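One contact in two related proteins. Structure 1 is peptidase M14 domain-containing protein from Shewanella amazonensis, which is probably a zinc-dependent metallocarboxypeptidase of the peptidase M14 family: PDB 2QVP (chain A, 2.00 Å), residues L65-I70 and R99-V104. Structure 2 is metallopeptidase containing co-catalytic metalloactive site from Shewanella denitrificans: PDB 3B2Y (chain B, 1.74 Å), residues L66-I71 and R100-L105. Structure 2 is superposed on structure 1 by the backbone atoms of these residues (RMSD 0.19 Å); each is numbered along its deposited sequence.

Structure 1 (2QVP); sequences LPNLLI and RVNLSV.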
loop_
_atom_site.group_PDB
_atom_site.type_symbol
_atom_site.label_atom_id
_atom_site.label_comp_id
_atom_site.label_asym_id
_atom_site.label_seq_id
_atom_site.Cartn_x
_atom_site.Cartn_y
_atom_site.Cartn_z
ATOM N N LEU A 65 9.024 -15.874 11.822
ATOM C CA LEU A 65 9.134 -14.424 11.626
ATOM C C LEU A 65 7.794 -13.892 11.191
ATOM O O LEU A 65 7.026 -14.634 10.569
ATOM C CB LEU A 65 10.163 -14.094 10.548
ATOM C CG LEU A 65 11.590 -14.588 10.793
ATOM C CD1 LEU A 65 12.450 -14.240 9.600
ATOM C CD2 LEU A 65 12.174 -13.993 12.068
ATOM N N PRO A 66 7.490 -12.613 11.523
ATOM C CA PRO A 66 6.215 -12.051 11.068
ATOM C C PRO A 66 6.125 -11.929 9.534
ATOM O O PRO A 66 7.139 -11.772 8.861
ATOM C CB PRO A 66 6.171 -10.656 11.723
ATOM C CG PRO A 66 7.581 -10.329 12.071
ATOM C CD PRO A 66 8.240 -11.654 12.364
ATOM N N ASN A 67 4.911 -12.072 9.041
ATOM C CA ASN A 67 4.559 -11.938 7.657
ATOM C C ASN A 67 3.887 -10.604 7.504
ATOM O O ASN A 67 2.731 -10.432 7.918
ATOM C CB ASN A 67 3.609 -13.039 7.204
ATOM C CG ASN A 67 4.241 -14.427 7.250
ATOM O OD1 ASN A 67 5.421 -14.583 7.579
ATOM N ND2 ASN A 67 3.434 -15.449 6.957
ATOM N N LEU A 68 4.627 -9.664 6.919
ATOM C CA LEU A 68 4.134 -8.334 6.648
ATOM C C LEU A 68 3.949 -8.128 5.131
ATOM O O LEU A 68 4.762 -8.573 4.362
ATOM C CB LEU A 68 5.098 -7.295 7.211
ATOM C CG LEU A 68 4.858 -6.663 8.579
ATOM C CD1 LEU A 68 4.171 -7.577 9.588
ATOM C CD2 LEU A 68 6.189 -6.061 9.065
ATOM N N LEU A 69 2.843 -7.489 4.741
ATOM C CA LEU A 69 2.576 -7.153 3.335
ATOM C C LEU A 69 2.426 -5.641 3.204
ATOM O O LEU A 69 1.728 -5.001 4.019
ATOM C CB LEU A 69 1.326 -7.852 2.815
ATOM C CG LEU A 69 0.892 -7.582 1.352
ATOM C CD1 LEU A 69 1.966 -7.966 0.361
ATOM C CD2 LEU A 69 -0.406 -8.301 1.039
ATOM N N ILE A 70 3.076 -5.079 2.183
ATOM C CA ILE A 70 2.947 -3.703 1.854
ATOM C C ILE A 70 2.365 -3.610 0.455
ATOM O O ILE A 70 2.929 -4.198 -0.460
ATOM C CB ILE A 70 4.286 -2.948 1.886
ATOM C CG1 ILE A 70 4.980 -3.088 3.267
ATOM C CG2 ILE A 70 4.024 -1.501 1.511
ATOM C CD1 ILE A 70 6.265 -2.307 3.409
ATOM N N ARG A 99 14.608 -10.746 10.114
ATOM C CA ARG A 99 13.569 -10.593 11.139
ATOM C C ARG A 99 12.117 -10.382 10.665
ATOM O O ARG A 99 11.215 -10.262 11.513
ATOM C CB ARG A 99 13.972 -9.477 12.104
ATOM C CG ARG A 99 14.108 -8.109 11.502
ATOM C CD ARG A 99 14.327 -7.115 12.595
ATOM N NE ARG A 99 14.406 -5.761 12.069
ATOM C CZ ARG A 99 15.501 -5.197 11.573
ATOM N NH1 ARG A 99 16.651 -5.864 11.436
ATOM N NH2 ARG A 99 15.425 -3.938 11.154
ATOM N N VAL A 100 11.892 -10.359 9.346
ATOM C CA VAL A 100 10.546 -10.230 8.775
ATOM C C VAL A 100 10.466 -10.936 7.414
ATOM O O VAL A 100 11.446 -10.966 6.685
ATOM C CB VAL A 100 10.131 -8.743 8.589
ATOM C CG1 VAL A 100 10.960 -8.060 7.466
ATOM C CG2 VAL A 100 8.608 -8.616 8.334
ATOM N N ASN A 101 9.315 -11.564 7.140
ATOM C CA ASN A 101 8.998 -12.154 5.849
ATOM C C ASN A 101 8.248 -11.045 5.175
ATOM O O ASN A 101 7.054 -10.897 5.390
ATOM C CB ASN A 101 8.131 -13.385 6.006
ATOM C CG ASN A 101 8.825 -14.503 6.757
ATOM O OD1 ASN A 101 10.026 -14.699 6.628
ATOM N ND2 ASN A 101 8.055 -15.247 7.551
ATOM N N LEU A 102 8.964 -10.197 4.439
ATOM C CA LEU A 102 8.322 -9.029 3.826
ATOM C C LEU A 102 7.844 -9.337 2.414
ATOM O O LEU A 102 8.598 -9.868 1.629
ATOM C CB LEU A 102 9.263 -7.829 3.820
ATOM C CG LEU A 102 8.668 -6.503 3.337
ATOM C CD1 LEU A 102 7.541 -5.992 4.214
ATOM C CD2 LEU A 102 9.774 -5.475 3.223
ATOM N N SER A 103 6.568 -9.035 2.138
ATOM C CA SER A 103 5.978 -9.124 0.811
ATOM C C SER A 103 5.491 -7.750 0.368
ATOM O O SER A 103 5.118 -6.900 1.206
ATOM C CB SER A 103 4.849 -10.135 0.829
ATOM O OG SER A 103 5.412 -11.363 1.219
ATOM N N VAL A 104 5.517 -7.500 -0.943
ATOM C CA VAL A 104 5.121 -6.214 -1.449
ATOM C C VAL A 104 4.329 -6.354 -2.735
ATOM O O VAL A 104 4.692 -7.144 -3.551
ATOM C CB VAL A 104 6.365 -5.301 -1.708
ATOM C CG1 VAL A 104 5.946 -4.082 -2.448
ATOM C CG2 VAL A 104 7.057 -4.890 -0.391
#
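N67 and N101 are neighbours on one face of the sheet, at the start of parallel strands 67-72 and 101-105, and N101 ND2 donates to N67 OD1 at 2.7 Å, almost straight (173°) and in the amide plane of N101. With CG anti to the carbonyl carbon (chi1 -65°), N67 brings OD1 in front of this N-H, the two amide planes standing 51° apart. On the same face S103 CB packs against L69 CD1 at 3.6 Å. On the other face L68 CD2 meets V100 CG2 at 3.6 Å, and I70 CD1 reaches L102 CD1 at 4.0 Å. V104 lays CG2 against I70 CB at 4.1 Å and CG1 near I70 O at 3.6 Å. Backbone bonds tie the strands, among them N101 N to P66 O at 2.8 Å. Adjacent in the mixed sheet of this M14-family alpha/beta domain, the strands form a beta-alpha-beta crossover through helix 80-91, whose L85 covers I70 and V104; helix 252-270 packs on L68 and I70. Further out, Q57 bonds S103 OG, while N101 ND2 also donates to K62 O and N67 ND2 to V159 O, which probably fixes the rotation of both amides.

Structure 2 (3B2Y); sequences LPSLLI and RVNLSL.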
loop_
_atom_site.group_PDB
_atom_site.type_symbol
_atom_site.label_atom_id
_atom_site.label_comp_id
_atom_site.label_asym_id
_atom_site.label_seq_id
_atom_site.Cartn_x
_atom_site.Cartn_y
_atom_site.Cartn_z
ATOM N N LEU B 66 9.131 -15.868 11.842
ATOM C CA LEU B 66 9.249 -14.422 11.557
ATOM C C LEU B 66 7.852 -13.887 11.217
ATOM O O LEU B 66 7.055 -14.634 10.657
ATOM C CB LEU B 66 10.203 -14.149 10.393
ATOM C CG LEU B 66 11.672 -14.603 10.489
ATOM C CD1 LEU B 66 12.398 -14.235 9.183
ATOM C CD2 LEU B 66 12.362 -14.004 11.765
ATOM N N PRO B 67 7.528 -12.621 11.597
ATOM C CA PRO B 67 6.231 -12.142 11.194
ATOM C C PRO B 67 6.138 -11.955 9.678
ATOM O O PRO B 67 7.144 -11.735 8.991
ATOM C CB PRO B 67 6.096 -10.809 11.942
ATOM C CG PRO B 67 7.523 -10.364 12.183
ATOM C CD PRO B 67 8.276 -11.618 12.380
ATOM N N SER B 68 4.921 -12.040 9.173
ATOM C CA SER B 68 4.667 -11.896 7.748
ATOM C C SER B 68 3.865 -10.624 7.559
ATOM O O SER B 68 2.777 -10.484 8.084
ATOM C CB SER B 68 3.885 -13.083 7.187
ATOM O OG SER B 68 4.627 -14.307 7.264
ATOM N N LEU B 69 4.438 -9.714 6.781
ATOM C CA LEU B 69 3.873 -8.399 6.563
ATOM C C LEU B 69 3.813 -8.202 5.051
ATOM O O LEU B 69 4.691 -8.705 4.309
ATOM C CB LEU B 69 4.714 -7.281 7.147
ATOM C CG LEU B 69 5.093 -7.311 8.611
ATOM C CD1 LEU B 69 5.982 -6.080 8.890
ATOM C CD2 LEU B 69 3.889 -7.357 9.524
ATOM N N LEU B 70 2.770 -7.533 4.639
ATOM C CA LEU B 70 2.509 -7.143 3.282
ATOM C C LEU B 70 2.405 -5.630 3.199
ATOM O O LEU B 70 1.680 -5.016 3.955
ATOM C CB LEU B 70 1.228 -7.818 2.798
ATOM C CG LEU B 70 0.753 -7.467 1.375
ATOM C CD1 LEU B 70 1.808 -7.913 0.345
ATOM C CD2 LEU B 70 -0.629 -8.129 1.112
ATOM N N ILE B 71 3.038 -5.020 2.199
ATOM C CA ILE B 71 2.813 -3.620 1.856
ATOM C C ILE B 71 2.398 -3.591 0.374
ATOM O O ILE B 71 2.996 -4.286 -0.468
ATOM C CB ILE B 71 4.102 -2.736 2.009
ATOM C CG1 ILE B 71 4.652 -2.817 3.425
ATOM C CG2 ILE B 71 3.828 -1.258 1.695
ATOM C CD1 ILE B 71 6.092 -2.252 3.520
ATOM N N ARG B 100 14.592 -10.684 9.815
ATOM C CA ARG B 100 13.675 -10.560 10.934
ATOM C C ARG B 100 12.219 -10.488 10.552
ATOM O O ARG B 100 11.369 -10.536 11.430
ATOM C CB ARG B 100 14.082 -9.425 11.866
ATOM C CG ARG B 100 13.688 -8.059 11.503
ATOM C CD ARG B 100 13.971 -7.149 12.718
ATOM N NE ARG B 100 13.461 -5.819 12.431
ATOM C CZ ARG B 100 14.062 -4.947 11.627
ATOM N NH1 ARG B 100 15.258 -5.207 11.107
ATOM N NH2 ARG B 100 13.501 -3.775 11.396
ATOM N N VAL B 101 11.929 -10.459 9.247
ATOM C CA VAL B 101 10.552 -10.345 8.772
ATOM C C VAL B 101 10.378 -10.977 7.404
ATOM O O VAL B 101 11.260 -10.872 6.527
ATOM C CB VAL B 101 10.084 -8.861 8.810
ATOM C CG1 VAL B 101 10.916 -8.024 7.855
ATOM C CG2 VAL B 101 8.548 -8.707 8.502
ATOM N N ASN B 102 9.252 -11.652 7.205
ATOM C CA ASN B 102 8.878 -12.089 5.846
ATOM C C ASN B 102 8.135 -10.929 5.234
ATOM O O ASN B 102 6.965 -10.747 5.494
ATOM C CB ASN B 102 8.013 -13.334 5.910
ATOM C CG ASN B 102 8.703 -14.483 6.575
ATOM O OD1 ASN B 102 9.847 -14.814 6.228
ATOM N ND2 ASN B 102 7.993 -15.152 7.500
ATOM N N LEU B 103 8.828 -10.066 4.521
ATOM C CA LEU B 103 8.165 -8.862 3.966
ATOM C C LEU B 103 7.757 -9.178 2.537
ATOM O O LEU B 103 8.561 -9.688 1.748
ATOM C CB LEU B 103 9.053 -7.620 4.033
ATOM C CG LEU B 103 8.473 -6.261 3.550
ATOM C CD1 LEU B 103 7.156 -5.936 4.282
ATOM C CD2 LEU B 103 9.429 -5.133 3.806
ATOM N N SER B 104 6.475 -8.981 2.268
ATOM C CA SER B 104 5.932 -9.108 0.908
ATOM C C SER B 104 5.545 -7.746 0.384
ATOM O O SER B 104 5.126 -6.901 1.144
ATOM C CB SER B 104 4.789 -10.085 0.965
ATOM O OG SER B 104 5.267 -11.409 1.335
ATOM N N LEU B 105 5.745 -7.523 -0.917
ATOM C CA LEU B 105 5.518 -6.206 -1.555
ATOM C C LEU B 105 4.680 -6.362 -2.836
ATOM O O LEU B 105 4.896 -7.267 -3.606
ATOM C CB LEU B 105 6.857 -5.583 -1.901
ATOM C CG LEU B 105 7.831 -5.412 -0.747
ATOM C CD1 LEU B 105 9.219 -5.124 -1.289
ATOM C CD2 LEU B 105 7.322 -4.321 0.173
HETATM O O HOH W 1 5.248 -15.764 9.110
#
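S68 and N102 are neighbours on one face of the sheet, at the start of the paired strands, S68 OG and N102 ND2 being 3.5 Å apart. OG is anti to the carbonyl carbon (chi1 -65°), and a water is modelled only 2.4 Å from S68 OG, too close to be taken at face value. This water donates to L66 O at 2.6 Å and accepts a weak bond from N102 ND2, so it may link the two segments, though weakly. On the same face S104 CB packs against L70 CD1 at 3.7 Å. On the other face L69 CD1 meets V101 CG2 at 3.7 Å, and I71 CD1 reaches L103 CD1 at 3.9 Å. L105 runs side by side with I71, its CD2 lying 4.0 Å from I71 CB. Backbone bonds tie the strands, among them N102 N to P67 O at 2.8 Å. M86 of helix 81-92 covers I71 and L105; helix 253-271 packs on L69 and I71. Further out, Q58 bonds S104 OG, while N102 ND2 also donates to R63 O, which probably steadies that amide.

Comparison
The backbone ladder is kept, with N101(A) N to P66(A) O and N102(B) N to P67(B) O both at 2.8 Å. The side-chain link beside it is replaced: N101(A) ND2 donates to N67(A) OD1 at 2.7 Å, whereas N102(B) ND2 and S68(B) OG stand 3.5 Å apart. A water modelled near S68(B) OG, at a doubtfully short distance, may also bridge to N102(B) ND2, weakly. The asparagine of the second strand, N101(A) or N102(B), keeps its place, which suggests that the difference comes mainly from the exchanged residue. CB of N67(A) and S68(B) coincide within the error, chi1 is -65° in both, and CG of N67(A) and OG of S68(B) are 0.4 Å apart after superposition; ND2 of N67(A) has no counterpart in the serine.

In the packing, CB of V104(A) and L105(B) coincide within the error, and CG2 of V104(A) and CG of L105(B) are 1.0 Å apart. The touch on the neighbouring isoleucine is kept, V104(A) CB lying 3.8 Å from I70(A) O and L105(B) CB 4.3 Å from I71(B) O, as is that on L102(A) / L103(B). The bulk beyond CB is redistributed: CG1 of V104(A) has no counterpart in the leucine, while CD1 of L105(B) extends where the valine has no atom.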